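Local coordinates for protein GMP reductase (Trypanosoma brucei brucei, PDB 6JIG) that probably catalyses the NADPH-dependent reductive deamination of GMP to IMP, and binds guanine nucleotides at its CBS domains as well as at the barrel active site, at residues Leu39-Lys44 with Gly304-Lys309; Glu100-Ile105 with Cys129-Asn134; Leu142-Arg147 with Leu162-Asp167; Asp254-Asp259 with Val284-Gly289. The protein carries 1 engineered substitution. All blocks are in the same frame, centred on the assembly; numbering follows the deposited sequence.

Contact 1 of 4, residues Leu39-Lys44 with Gly304-Lys309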
loop_
_atom_site.group_PDB
_atom_site.type_symbol
_atom_site.label_atom_id
_atom_site.label_comp_id
_atom_site.label_asym_id
_atom_site.label_seq_id
_atom_site.Cartn_x
_atom_site.Cartn_y
_atom_site.Cartn_z
ATOM N N LEU A 39 -16.234 6.414 43.702
ATOM C CA LEU A 39 -17.082 6.108 42.565
ATOM C C LEU A 39 -18.377 6.904 42.627
ATOM O O LEU A 39 -18.852 7.426 41.608
ATOM C CB LEU A 39 -17.372 4.612 42.550
ATOM C CG LEU A 39 -18.384 4.173 41.505
ATOM C CD1 LEU A 39 -17.764 4.287 40.110
ATOM C CD2 LEU A 39 -18.845 2.752 41.789
ATOM N N SER A 40 -18.955 6.996 43.821
ATOM C CA SER A 40 -20.193 7.711 44.073
ATOM C C SER A 40 -20.143 8.191 45.520
ATOM O O SER A 40 -19.161 7.954 46.231
ATOM C CB SER A 40 -21.420 6.821 43.822
ATOM O OG SER A 40 -21.260 5.547 44.420
ATOM N N ARG A 41 -21.215 8.859 45.956
ATOM C CA ARG A 41 -21.211 9.517 47.266
ATOM C C ARG A 41 -20.771 8.563 48.372
ATOM O O ARG A 41 -20.013 8.946 49.270
ATOM C CB ARG A 41 -22.598 10.076 47.589
ATOM C CG ARG A 41 -23.021 11.401 46.936
ATOM C CD ARG A 41 -24.285 11.899 47.659
ATOM N NE ARG A 41 -25.106 12.876 46.943
ATOM C CZ ARG A 41 -24.907 14.197 46.961
ATOM N NH1 ARG A 41 -23.891 14.735 47.640
ATOM N NH2 ARG A 41 -25.727 14.994 46.288
ATOM N N ASN A 42 -21.210 7.308 48.310
ATOM C CA ASN A 42 -20.955 6.380 49.406
ATOM C C ASN A 42 -20.101 5.182 49.001
ATOM O O ASN A 42 -20.082 4.182 49.723
ATOM C CB ASN A 42 -22.288 5.929 50.005
ATOM C CG ASN A 42 -23.125 7.104 50.461
ATOM O OD1 ASN A 42 -22.751 7.809 51.393
ATOM N ND2 ASN A 42 -24.239 7.350 49.779
ATOM N N VAL A 43 -19.373 5.251 47.882
ATOM C CA VAL A 43 -18.559 4.120 47.433
ATOM C C VAL A 43 -17.157 4.614 47.109
ATOM O O VAL A 43 -16.981 5.435 46.201
ATOM C CB VAL A 43 -19.166 3.409 46.214
ATOM C CG1 VAL A 43 -18.270 2.262 45.780
ATOM C CG2 VAL A 43 -20.574 2.898 46.537
ATOM N N LYS A 44 -16.163 4.098 47.827
ATOM C CA LYS A 44 -14.761 4.413 47.593
ATOM C C LYS A 44 -14.085 3.289 46.816
ATOM O O LYS A 44 -14.460 2.120 46.933
ATOM C CB LYS A 44 -14.017 4.629 48.918
ATOM C CG LYS A 44 -14.511 5.796 49.763
ATOM C CD LYS A 44 -13.585 6.020 50.972
ATOM N N GLY A 304 -31.330 13.562 42.599
ATOM C CA GLY A 304 -30.843 12.670 43.631
ATOM C C GLY A 304 -29.665 11.776 43.272
ATOM O O GLY A 304 -29.315 10.904 44.078
ATOM N N ALA A 305 -29.030 11.966 42.107
ATOM C CA ALA A 305 -27.921 11.099 41.718
ATOM C C ALA A 305 -26.786 11.143 42.733
ATOM O O ALA A 305 -26.377 12.212 43.195
ATOM C CB ALA A 305 -27.382 11.502 40.333
ATOM N N ASP A 306 -26.261 9.962 43.065
ATOM C CA ASP A 306 -25.067 9.823 43.888
ATOM C C ASP A 306 -23.770 9.844 43.086
ATOM O O ASP A 306 -22.691 9.878 43.683
ATOM C CB ASP A 306 -25.133 8.517 44.685
ATOM C CG ASP A 306 -26.347 8.469 45.586
ATOM O OD1 ASP A 306 -26.374 9.276 46.533
ATOM O OD2 ASP A 306 -27.275 7.675 45.317
ATOM N N GLY A 307 -23.850 9.770 41.762
ATOM C CA GLY A 307 -22.683 9.904 40.908
ATOM C C GLY A 307 -23.159 10.217 39.507
ATOM O O GLY A 307 -24.307 9.930 39.153
ATOM N N LEU A 308 -22.276 10.830 38.711
ATOM C CA LEU A 308 -22.601 11.237 37.344
ATOM C C LEU A 308 -21.640 10.575 36.370
ATOM O O LEU A 308 -20.448 10.436 36.661
ATOM C CB LEU A 308 -22.517 12.757 37.161
ATOM C CG LEU A 308 -23.418 13.563 38.088
ATOM C CD1 LEU A 308 -23.119 15.060 37.988
ATOM C CD2 LEU A 308 -24.863 13.275 37.742
ATOM N N LYS A 309 -22.154 10.151 35.220
ATOM C CA LYS A 309 -21.302 9.570 34.189
ATOM C C LYS A 309 -21.271 10.550 33.015
ATOM O O LYS A 309 -22.322 10.924 32.489
ATOM C CB LYS A 309 -21.783 8.177 33.760
ATOM C CG LYS A 309 -20.704 7.412 32.946
ATOM C CD LYS A 309 -20.681 5.898 33.238
ATOM C CE LYS A 309 -21.933 5.193 32.714
ATOM N NZ LYS A 309 -22.120 5.392 31.220
HETATM O O HOH W 1 -27.808 14.170 44.473
HETATM O O HOH W 2 -27.546 11.659 46.398
#
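Arg41 meets Asp306 with both its backbone and its side chain. Its N donates to Asp306 O at 2.9 Å, a bond bent to 139° at the hydrogen, and the two side chains cross at about a right angle. CG stands anti to the carbonyl carbon (chi1 -79°) and the chain runs extended to NE, with CD 3.5 Å from Asp306 OD1. The guanidinium turns an edge to that oxygen, its plane 81° from that of the carboxylate, and NE to OD1 at 3.8 Å is a long salt bridge. Water 2 supplements it, accepting from Arg41 NE at 2.8 Å beside Asp306 OD1, and water 1 accepts from Arg41 NH2 at 2.9 Å close to Ala305 O. Ser40 CB rests 3.3 Å from Asp306 O. These residues join the type I turn Ser40 to Val43, in the hairpin 37-40/43-45, to the loop that leads into strand 307-310 of the TIM barrel; a classic beta bulge sets Leu39 and Ser40 opposite Val43. Further out, Asp306 OD2 forms a salt bridge with Lys276 and accepts from Ile286 N. Asp285 OD2 takes Ser40 OG and Asn42 N, and Arg41 NH1 donates to Arg344 O.

Contact 2 of 4, residues Glu100-Ile105 with Cys129-Asn134. With 5GP (guanosine-5'-monophosphate), chain C.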
loop_
_atom_site.group_PDB
_atom_site.type_symbol
_atom_site.label_atom_id
_atom_site.label_comp_id
_atom_site.label_asym_id
_atom_site.label_seq_id
_atom_site.Cartn_x
_atom_site.Cartn_y
_atom_site.Cartn_z
ATOM N N GLU A 100 -21.867 -17.899 52.725
ATOM C CA GLU A 100 -23.239 -18.291 52.990
ATOM C C GLU A 100 -23.634 -19.418 52.047
ATOM O O GLU A 100 -23.143 -19.509 50.918
ATOM C CB GLU A 100 -24.189 -17.102 52.834
ATOM C CG GLU A 100 -23.983 -16.004 53.875
ATOM C CD GLU A 100 -25.120 -14.980 53.898
ATOM O OE1 GLU A 100 -26.031 -15.071 53.045
ATOM O OE2 GLU A 100 -25.096 -14.084 54.770
ATOM N N SER A 101 -24.512 -20.290 52.532
ATOM C CA SER A 101 -24.985 -21.448 51.782
ATOM C C SER A 101 -23.850 -22.205 51.080
ATOM O O SER A 101 -23.893 -22.404 49.861
ATOM C CB SER A 101 -26.049 -21.030 50.780
ATOM O OG SER A 101 -27.055 -20.272 51.423
ATOM N N PRO A 102 -22.825 -22.630 51.818
ATOM C CA PRO A 102 -21.723 -23.356 51.177
ATOM C C PRO A 102 -22.242 -24.622 50.508
ATOM O O PRO A 102 -23.250 -25.206 50.921
ATOM C CB PRO A 102 -20.772 -23.668 52.342
ATOM C CG PRO A 102 -21.649 -23.686 53.543
ATOM C CD PRO A 102 -22.732 -22.665 53.290
ATOM N N ARG A 103 -21.562 -25.019 49.436
ATOM C CA ARG A 103 -21.998 -26.179 48.671
ATOM C C ARG A 103 -21.799 -27.458 49.478
ATOM O O ARG A 103 -20.779 -27.637 50.157
ATOM C CB ARG A 103 -21.237 -26.267 47.343
ATOM C CG ARG A 103 -21.314 -24.998 46.475
ATOM C CD ARG A 103 -22.767 -24.635 46.149
ATOM N NE ARG A 103 -23.363 -25.607 45.240
ATOM C CZ ARG A 103 -24.647 -25.645 44.912
ATOM N NH1 ARG A 103 -25.496 -24.754 45.410
ATOM N NH2 ARG A 103 -25.082 -26.578 44.072
ATOM N N ILE A 104 -22.784 -28.357 49.393
ATOM C CA ILE A 104 -22.800 -29.561 50.213
ATOM C C ILE A 104 -22.991 -30.783 49.327
ATOM O O ILE A 104 -23.296 -30.685 48.140
ATOM C CB ILE A 104 -23.887 -29.513 51.313
ATOM C CG1 ILE A 104 -25.237 -29.061 50.761
ATOM C CG2 ILE A 104 -23.472 -28.581 52.419
ATOM C CD1 ILE A 104 -26.055 -30.138 50.138
ATOM N N ILE A 105 -22.828 -31.951 49.942
ATOM C CA ILE A 105 -23.050 -33.226 49.277
ATOM C C ILE A 105 -23.458 -34.226 50.350
ATOM O O ILE A 105 -23.211 -34.019 51.540
ATOM C CB ILE A 105 -21.787 -33.687 48.515
ATOM C CG1 ILE A 105 -22.126 -34.781 47.503
ATOM C CG2 ILE A 105 -20.692 -34.108 49.496
ATOM C CD1 ILE A 105 -20.987 -35.120 46.591
ATOM N N CYS A 129 -14.134 -27.315 47.983
ATOM C CA CYS A 129 -14.538 -28.341 48.915
ATOM C C CYS A 129 -16.054 -28.398 48.946
ATOM O O CYS A 129 -16.745 -27.457 48.546
ATOM C CB CYS A 129 -13.909 -28.088 50.300
ATOM S SG CYS A 129 -14.833 -27.004 51.377
ATOM N N LEU A 130 -16.570 -29.554 49.346
ATOM C CA LEU A 130 -17.984 -29.741 49.615
ATOM C C LEU A 130 -18.120 -30.249 51.039
ATOM O O LEU A 130 -17.379 -31.145 51.455
ATOM C CB LEU A 130 -18.628 -30.749 48.646
ATOM C CG LEU A 130 -18.431 -30.573 47.138
ATOM C CD1 LEU A 130 -18.967 -31.799 46.391
ATOM C CD2 LEU A 130 -19.115 -29.298 46.643
ATOM N N LEU A 131 -19.048 -29.671 51.795
ATOM C CA LEU A 131 -19.319 -30.152 53.143
ATOM C C LEU A 131 -20.302 -31.311 53.059
ATOM O O LEU A 131 -21.316 -31.226 52.362
ATOM C CB LEU A 131 -19.849 -29.021 54.025
ATOM C CG LEU A 131 -18.727 -27.973 54.072
ATOM C CD1 LEU A 131 -19.235 -26.539 54.082
ATOM C CD2 LEU A 131 -17.743 -28.241 55.211
ATOM N N VAL A 132 -19.977 -32.405 53.736
ATOM C CA VAL A 132 -20.825 -33.591 53.736
ATOM C C VAL A 132 -21.840 -33.445 54.860
ATOM O O VAL A 132 -21.465 -33.251 56.021
ATOM C CB VAL A 132 -19.992 -34.871 53.900
ATOM C CG1 VAL A 132 -20.881 -36.100 53.771
ATOM C CG2 VAL A 132 -18.882 -34.901 52.865
ATOM N N VAL A 133 -23.124 -33.514 54.514
ATOM C CA VAL A 133 -24.206 -33.325 55.468
ATOM C C VAL A 133 -25.197 -34.473 55.321
ATOM O O VAL A 133 -25.239 -35.165 54.300
ATOM C CB VAL A 133 -24.927 -31.968 55.291
ATOM C CG1 VAL A 133 -23.935 -30.793 55.435
ATOM C CG2 VAL A 133 -25.651 -31.919 53.957
ATOM N N ASN A 134 -26.016 -34.660 56.359
ATOM C CA ASN A 134 -26.902 -35.822 56.384
ATOM C C ASN A 134 -28.015 -35.703 55.349
ATOM O O ASN A 134 -28.329 -36.679 54.654
ATOM C CB ASN A 134 -27.459 -36.030 57.796
ATOM C CG ASN A 134 -28.447 -34.960 58.207
ATOM O OD1 ASN A 134 -28.402 -33.828 57.720
ATOM N ND2 ASN A 134 -29.345 -35.311 59.117
HETATM P P 5GP C . -10.621 -23.251 47.087
HETATM O O1P 5GP C . -9.434 -23.197 48.020
HETATM O O2P 5GP C . -11.887 -23.805 47.708
HETATM O O3P 5GP C . -10.336 -23.576 45.633
HETATM O "O5'" 5GP C . -11.101 -21.746 46.995
HETATM C "C5'" 5GP C . -12.384 -21.435 47.486
HETATM C "C4'" 5GP C . -12.878 -20.130 46.949
HETATM O "O4'" 5GP C . -14.229 -20.349 46.444
HETATM C "C3'" 5GP C . -12.986 -19.068 48.039
HETATM O "O3'" 5GP C . -12.699 -17.770 47.518
HETATM C "C2'" 5GP C . -14.446 -19.186 48.464
HETATM O "O2'" 5GP C . -14.993 -18.051 49.098
HETATM C "C1'" 5GP C . -15.128 -19.508 47.134
HETATM N N9 5GP C . -16.402 -20.197 47.323
HETATM C C8 5GP C . -17.600 -19.661 47.038
HETATM N N7 5GP C . -18.570 -20.524 47.387
HETATM C C5 5GP C . -17.973 -21.612 47.934
HETATM C C6 5GP C . -18.472 -22.793 48.464
HETATM O O6 5GP C . -19.704 -22.991 48.495
HETATM N N1 5GP C . -17.622 -23.711 48.939
HETATM C C2 5GP C . -16.295 -23.513 48.906
HETATM N N2 5GP C . -15.483 -24.481 49.405
HETATM N N3 5GP C . -15.768 -22.363 48.383
HETATM C C4 5GP C . -16.599 -21.402 47.896
HETATM O O HOH W 3 -18.483 -26.085 50.122
#
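Ile104 and Val133 cross at about a right angle, CG2 of the isoleucine 3.8 Å from CG1 of the valine. On the same face the Ile104 methyl also reaches Leu131 CB, while Leu131 CD1 meets the CB-CG side of the Pro102 ring, 3.7 Å from CB. The other face belongs to Ile105: CD1, anti to CA (chi2 171°), lies 3.9 Å from Leu130 CD1, and CG2 meets Val132 CG2 at an oblique angle. Between the faces the strands 104-105 and 129-133 run parallel, joined through helix 111-118 as a beta-alpha-beta unit in the CBS region; Ile105 N donates to Leu131 O at 2.9 Å, and Ile105 O receives Val133 N. Just before strand 104-105 and at the start of 129-133, the backbone holds the base of a bound GMP. Arg103 N donates to O6 of the nucleotide at 2.9 Å, and Arg103 CG sits 3.3 Å from that oxygen. Water 3 accepts from N1 at 2.8 Å and donates to Arg103 O and Cys129 O, the latter also taking a weak bond from N2. The Arg103 chain, bent at chi2 and chi3, leads away to a cation-pi contact with Trp120.

Contact 3 of 4, residues Leu142-Arg147 with Leu162-Asp167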
loop_
_atom_site.group_PDB
_atom_site.type_symbol
_atom_site.label_atom_id
_atom_site.label_comp_id
_atom_site.label_asym_id
_atom_site.label_seq_id
_atom_site.Cartn_x
_atom_site.Cartn_y
_atom_site.Cartn_z
ATOM N N LEU A 142 -21.458 -33.790 58.632
ATOM C CA LEU A 142 -20.839 -35.094 58.845
ATOM C C LEU A 142 -19.357 -35.117 58.514
ATOM O O LEU A 142 -18.629 -35.970 59.038
ATOM C CB LEU A 142 -21.542 -36.166 58.006
ATOM C CG LEU A 142 -23.069 -36.149 58.048
ATOM C CD1 LEU A 142 -23.657 -37.215 57.132
ATOM C CD2 LEU A 142 -23.588 -36.308 59.475
ATOM N N GLY A 143 -18.895 -34.216 57.656
ATOM C CA GLY A 143 -17.499 -34.210 57.278
ATOM C C GLY A 143 -17.281 -33.296 56.090
ATOM O O GLY A 143 -18.139 -32.483 55.745
ATOM N N ILE A 144 -16.127 -33.462 55.460
ATOM C CA ILE A 144 -15.714 -32.571 54.385
ATOM C C ILE A 144 -14.962 -33.377 53.336
ATOM O O ILE A 144 -14.216 -34.307 53.665
ATOM C CB ILE A 144 -14.859 -31.408 54.936
ATOM C CG1 ILE A 144 -14.636 -30.333 53.866
ATOM C CG2 ILE A 144 -13.539 -31.914 55.499
ATOM C CD1 ILE A 144 -13.899 -29.127 54.379
ATOM N N ILE A 145 -15.165 -33.028 52.069
ATOM C CA ILE A 145 -14.477 -33.686 50.967
ATOM C C ILE A 145 -13.935 -32.627 50.012
ATOM O O ILE A 145 -14.624 -31.654 49.683
ATOM C CB ILE A 145 -15.405 -34.695 50.250
ATOM C CG1 ILE A 145 -14.610 -35.605 49.310
ATOM C CG2 ILE A 145 -16.549 -33.990 49.546
ATOM C CD1 ILE A 145 -15.286 -36.936 49.059
ATOM N N THR A 146 -12.691 -32.819 49.582
ATOM C CA THR A 146 -11.941 -31.870 48.770
ATOM C C THR A 146 -11.514 -32.522 47.463
ATOM O O THR A 146 -11.590 -33.743 47.299
ATOM C CB THR A 146 -10.704 -31.378 49.526
ATOM O OG1 THR A 146 -9.781 -32.467 49.658
ATOM C CG2 THR A 146 -11.093 -30.892 50.916
ATOM N N ARG A 147 -11.057 -31.687 46.519
ATOM C CA ARG A 147 -10.519 -32.218 45.267
ATOM C C ARG A 147 -9.366 -33.171 45.539
ATOM O O ARG A 147 -9.217 -34.192 44.856
ATOM C CB ARG A 147 -10.048 -31.083 44.348
ATOM C CG ARG A 147 -11.141 -30.429 43.533
ATOM C CD ARG A 147 -10.574 -29.434 42.523
ATOM N NE ARG A 147 -11.615 -28.933 41.623
ATOM C CZ ARG A 147 -12.446 -27.942 41.933
ATOM N NH1 ARG A 147 -12.348 -27.357 43.121
ATOM N NH2 ARG A 147 -13.370 -27.535 41.067
ATOM N N LEU A 162 -14.398 -41.435 51.420
ATOM C CA LEU A 162 -13.264 -40.583 51.089
ATOM C C LEU A 162 -13.173 -39.328 51.950
ATOM O O LEU A 162 -12.135 -38.650 51.922
ATOM C CB LEU A 162 -13.332 -40.169 49.617
ATOM C CG LEU A 162 -13.406 -41.284 48.579
ATOM C CD1 LEU A 162 -13.952 -40.752 47.272
ATOM C CD2 LEU A 162 -12.038 -41.898 48.375
ATOM N N MET A 163 -14.219 -39.008 52.706
ATOM C CA MET A 163 -14.314 -37.736 53.402
ATOM C C MET A 163 -13.485 -37.735 54.681
ATOM O O MET A 163 -13.136 -38.782 55.234
ATOM C CB MET A 163 -15.771 -37.420 53.746
ATOM C CG MET A 163 -16.233 -37.981 55.087
ATOM S SD MET A 163 -18.021 -37.892 55.275
ATOM C CE MET A 163 -18.276 -38.576 56.921
ATOM N N THR A 164 -13.158 -36.532 55.141
ATOM C CA THR A 164 -12.703 -36.350 56.510
ATOM C C THR A 164 -13.928 -36.224 57.404
ATOM O O THR A 164 -14.772 -35.361 57.150
ATOM C CB THR A 164 -11.827 -35.109 56.650
ATOM O OG1 THR A 164 -10.700 -35.195 55.771
ATOM C CG2 THR A 164 -11.328 -34.969 58.080
ATOM N N PRO A 165 -14.076 -37.055 58.433
ATOM C CA PRO A 165 -15.264 -36.966 59.286
ATOM C C PRO A 165 -15.218 -35.731 60.174
ATOM O O PRO A 165 -14.154 -35.172 60.458
ATOM C CB PRO A 165 -15.196 -38.252 60.116
ATOM C CG PRO A 165 -13.728 -38.528 60.208
ATOM C CD PRO A 165 -13.157 -38.119 58.877
ATOM N N VAL A 166 -16.406 -35.322 60.628
ATOM C CA VAL A 166 -16.545 -34.047 61.332
ATOM C C VAL A 166 -15.772 -34.059 62.645
ATOM O O VAL A 166 -15.160 -33.053 63.028
ATOM C CB VAL A 166 -18.033 -33.707 61.545
ATOM C CG1 VAL A 166 -18.734 -34.786 62.372
ATOM C CG2 VAL A 166 -18.177 -32.338 62.197
ATOM N N ASP A 167 -15.759 -35.198 63.347
ATOM C CA ASP A 167 -15.014 -35.269 64.600
ATOM C C ASP A 167 -13.514 -35.103 64.390
ATOM O O ASP A 167 -12.783 -34.894 65.366
ATOM C CB ASP A 167 -15.317 -36.589 65.324
ATOM C CG ASP A 167 -14.470 -37.750 64.822
ATOM O OD1 ASP A 167 -14.260 -37.861 63.596
ATOM O OD2 ASP A 167 -14.016 -38.563 65.661
HETATM O O HOH W 4 -11.115 -33.828 53.518
#
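Gly143 and Thr164 mark the tight part of this antiparallel pairing. Gly143 CA sits 3.0 Å from Thr164 O, and a CB there would point at the other strand and run into that oxygen. Beside it Ile144 and Thr164 form a hydrogen-bonded pair: Ile144 N donates to Thr164 O, and Thr164 N returns the bond to Ile144 O, both at 2.9 Å. Their side chains lie side by side and point the same way, Ile144 CG2 3.8 Å from Thr164 CB. On the other face Met163, extended beyond CG, carries CE to 3.4 Å from Leu142 O, and the side chains of Ile145 and Leu162 cross obliquely, CD1 against CB. Packing grows sparser outward. Pro165 is exposed, and water 4 accepts from Thr164 OG1 at 2.7 Å while donating to Ile144 O. At the far end Val166 N reaches Leu142 O at 2.8 Å, but from 46° above the carbonyl plane, where the chain turns into a 3-10 segment. Leu142 and Gly143 form a classic beta bulge opposite Val132, in a mixed four-stranded CBS sheet of which 164-165 is, within this chain, an outermost strand; inward, Ile144 packs on Cys129 of the GMP pocket. With three main-chain bonds and modest side-chain overlap, the chemistry implies that this short strand is held chiefly by its backbone, on a glycine that leaves room for its carbonyl.

Contact 4 of 4, residues Asp254-Asp259 with Val284-Gly289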
loop_
_atom_site.group_PDB
_atom_site.type_symbol
_atom_site.label_atom_id
_atom_site.label_comp_id
_atom_site.label_asym_id
_atom_site.label_seq_id
_atom_site.Cartn_x
_atom_site.Cartn_y
_atom_site.Cartn_z
ATOM N N ASP A 254 -23.860 -3.409 44.345
ATOM C CA ASP A 254 -23.391 -2.402 45.280
ATOM C C ASP A 254 -23.718 -0.983 44.838
ATOM O O ASP A 254 -23.801 -0.085 45.684
ATOM C CB ASP A 254 -21.886 -2.559 45.480
ATOM C CG ASP A 254 -21.536 -3.896 46.093
ATOM O OD1 ASP A 254 -21.892 -4.079 47.278
ATOM O OD2 ASP A 254 -20.946 -4.769 45.401
ATOM N N VAL A 255 -23.889 -0.769 43.531
ATOM C CA VAL A 255 -24.373 0.488 42.967
ATOM C C VAL A 255 -25.179 0.145 41.731
ATOM O O VAL A 255 -24.967 -0.891 41.090
ATOM C CB VAL A 255 -23.245 1.485 42.578
ATOM C CG1 VAL A 255 -22.486 1.960 43.787
ATOM C CG2 VAL A 255 -22.284 0.856 41.574
ATOM N N LEU A 256 -26.107 1.023 41.391
ATOM C CA LEU A 256 -26.823 0.932 40.132
ATOM C C LEU A 256 -26.395 2.090 39.241
ATOM O O LEU A 256 -26.134 3.196 39.723
ATOM C CB LEU A 256 -28.337 0.996 40.340
ATOM C CG LEU A 256 -28.967 -0.175 41.090
ATOM C CD1 LEU A 256 -30.428 0.122 41.348
ATOM C CD2 LEU A 256 -28.802 -1.459 40.293
ATOM N N VAL A 257 -26.345 1.841 37.936
ATOM C CA VAL A 257 -25.973 2.873 36.971
ATOM C C VAL A 257 -27.116 3.022 35.977
ATOM O O VAL A 257 -27.332 2.139 35.138
ATOM C CB VAL A 257 -24.659 2.548 36.247
ATOM C CG1 VAL A 257 -24.305 3.678 35.260
ATOM C CG2 VAL A 257 -23.528 2.291 37.256
ATOM N N VAL A 258 -27.839 4.135 36.065
ATOM C CA VAL A 258 -28.830 4.502 35.057
ATOM C C VAL A 258 -28.070 5.009 33.844
ATOM O O VAL A 258 -27.361 6.012 33.935
ATOM C CB VAL A 258 -29.787 5.582 35.578
ATOM C CG1 VAL A 258 -30.750 5.994 34.477
ATOM C CG2 VAL A 258 -30.524 5.089 36.787
ATOM N N ASP A 259 -28.223 4.335 32.704
ATOM C CA ASP A 259 -27.339 4.596 31.568
ATOM C C ASP A 259 -28.161 4.677 30.294
ATOM O O ASP A 259 -28.653 3.657 29.801
ATOM C CB ASP A 259 -26.255 3.521 31.449
ATOM C CG ASP A 259 -25.120 3.944 30.517
ATOM O OD1 ASP A 259 -25.245 5.003 29.863
ATOM O OD2 ASP A 259 -24.110 3.227 30.420
ATOM N N VAL A 284 -28.891 1.469 47.698
ATOM C CA VAL A 284 -27.589 1.562 47.041
ATOM C C VAL A 284 -27.492 2.883 46.284
ATOM O O VAL A 284 -28.499 3.468 45.873
ATOM C CB VAL A 284 -27.305 0.378 46.080
ATOM C CG1 VAL A 284 -27.410 -0.978 46.817
ATOM C CG2 VAL A 284 -28.218 0.422 44.874
ATOM N N ASP A 285 -26.258 3.355 46.126
ATOM C CA ASP A 285 -26.009 4.573 45.364
ATOM C C ASP A 285 -26.531 4.438 43.938
ATOM O O ASP A 285 -26.406 3.385 43.307
ATOM C CB ASP A 285 -24.515 4.879 45.344
ATOM C CG ASP A 285 -24.046 5.616 46.588
ATOM O OD1 ASP A 285 -24.840 5.781 47.544
ATOM O OD2 ASP A 285 -22.869 6.014 46.613
ATOM N N ILE A 286 -27.108 5.523 43.434
ATOM C CA ILE A 286 -27.657 5.592 42.087
ATOM C C ILE A 286 -26.771 6.543 41.285
ATOM O O ILE A 286 -26.727 7.746 41.567
ATOM C CB ILE A 286 -29.113 6.076 42.088
ATOM C CG1 ILE A 286 -29.966 5.249 43.069
ATOM C CG2 ILE A 286 -29.707 5.992 40.674
ATOM C CD1 ILE A 286 -29.966 3.758 42.770
ATOM N N ILE A 287 -26.082 5.997 40.286
ATOM C CA ILE A 287 -25.272 6.762 39.334
ATOM C C ILE A 287 -26.098 6.937 38.069
ATOM O O ILE A 287 -26.900 6.058 37.714
ATOM C CB ILE A 287 -23.941 6.035 39.060
ATOM C CG1 ILE A 287 -23.170 5.857 40.378
ATOM C CG2 ILE A 287 -23.061 6.800 38.003
ATOM C CD1 ILE A 287 -21.978 4.918 40.281
ATOM N N ALA A 288 -25.947 8.085 37.398
ATOM C CA ALA A 288 -26.756 8.360 36.215
ATOM C C ALA A 288 -25.924 9.077 35.158
ATOM O O ALA A 288 -25.029 9.857 35.475
ATOM C CB ALA A 288 -27.977 9.215 36.541
ATOM N N GLY A 289 -26.253 8.806 33.903
ATOM C CA GLY A 289 -25.619 9.439 32.756
ATOM C C GLY A 289 -26.352 8.977 31.514
ATOM O O GLY A 289 -27.331 8.225 31.600
HETATM O O HOH W 5 -24.073 1.932 47.383
#
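Val257 and Ile287 face each other across neighbouring strands 255-259 and 285-291 of the (beta/alpha)8 barrel, which helix 266-277 joins as a beta-alpha-beta crossover. The short segments are 4.5 Å apart at their closest and diverge by 21°, both running the same way. Four backbone bonds alternate between them: Leu256 N to Asp285 O, Ile287 N to Leu256 O, Val258 N to Ile287 O, which at 2.7 Å is the shortest, and Gly289 N to Val258 O. Just before this run, water 5 donates to Asp254 O at 2.7 Å and accepts from Asp285 N at 2.9 Å, bridging the two.

Leu256, Val258, Ile286 and Ala288 share one face. Leu256 and Ile286 point the same way, and the bend at chi2 of Ile286 (-58°) brings its CD1 3.9 Å from Leu256 CD1. Val284 CG2 comes in at about a right angle, 3.9 Å from Leu256 CG, while Val258 CG2 meets Ile286 CG2 obliquely. On the opposite face the side chains of Val257 and Ile287 pass at a slant, CG2 of the valine 4.2 Å from Ile287 CB, and those of Val255 and Asp285 do likewise, CG1 near CB.

At the C-terminal end of its strand, Asp259, predicted to bind NAD(+), accepts from Asn53 ND2 and pairs with Lys309; its side chain is about 5 Å from a bound GMP. The Leu256 face packs against helices 239-251 and 266-277, whereas Val255 and Ile287 on the inner face meet Leu39 and Ser40 of strand 37-40.

How the contacts relate
From the N terminus, the chain first passes residues 39-44, whose partner 304-309 arrives only after some 260 residues; contact 1 therefore closes a long loop with the other three nested inside it. Within that loop contacts 2, 3 and 4 follow in series, without crossing. Contacts 2 and 3 share the CBS sheet, inserted in the chain between barrel strands 72-75 and 232-235: strands 129-133 and 141-146 are neighbours in it, and the centres of the two contacts lie about 10 Å apart. Contact 4 returns to the barrel and touches contact 1, since strands 285-291 and 307-310 are adjacent there. Contacts 2 and 4 do not touch; their nearest atoms are about 13 Å apart.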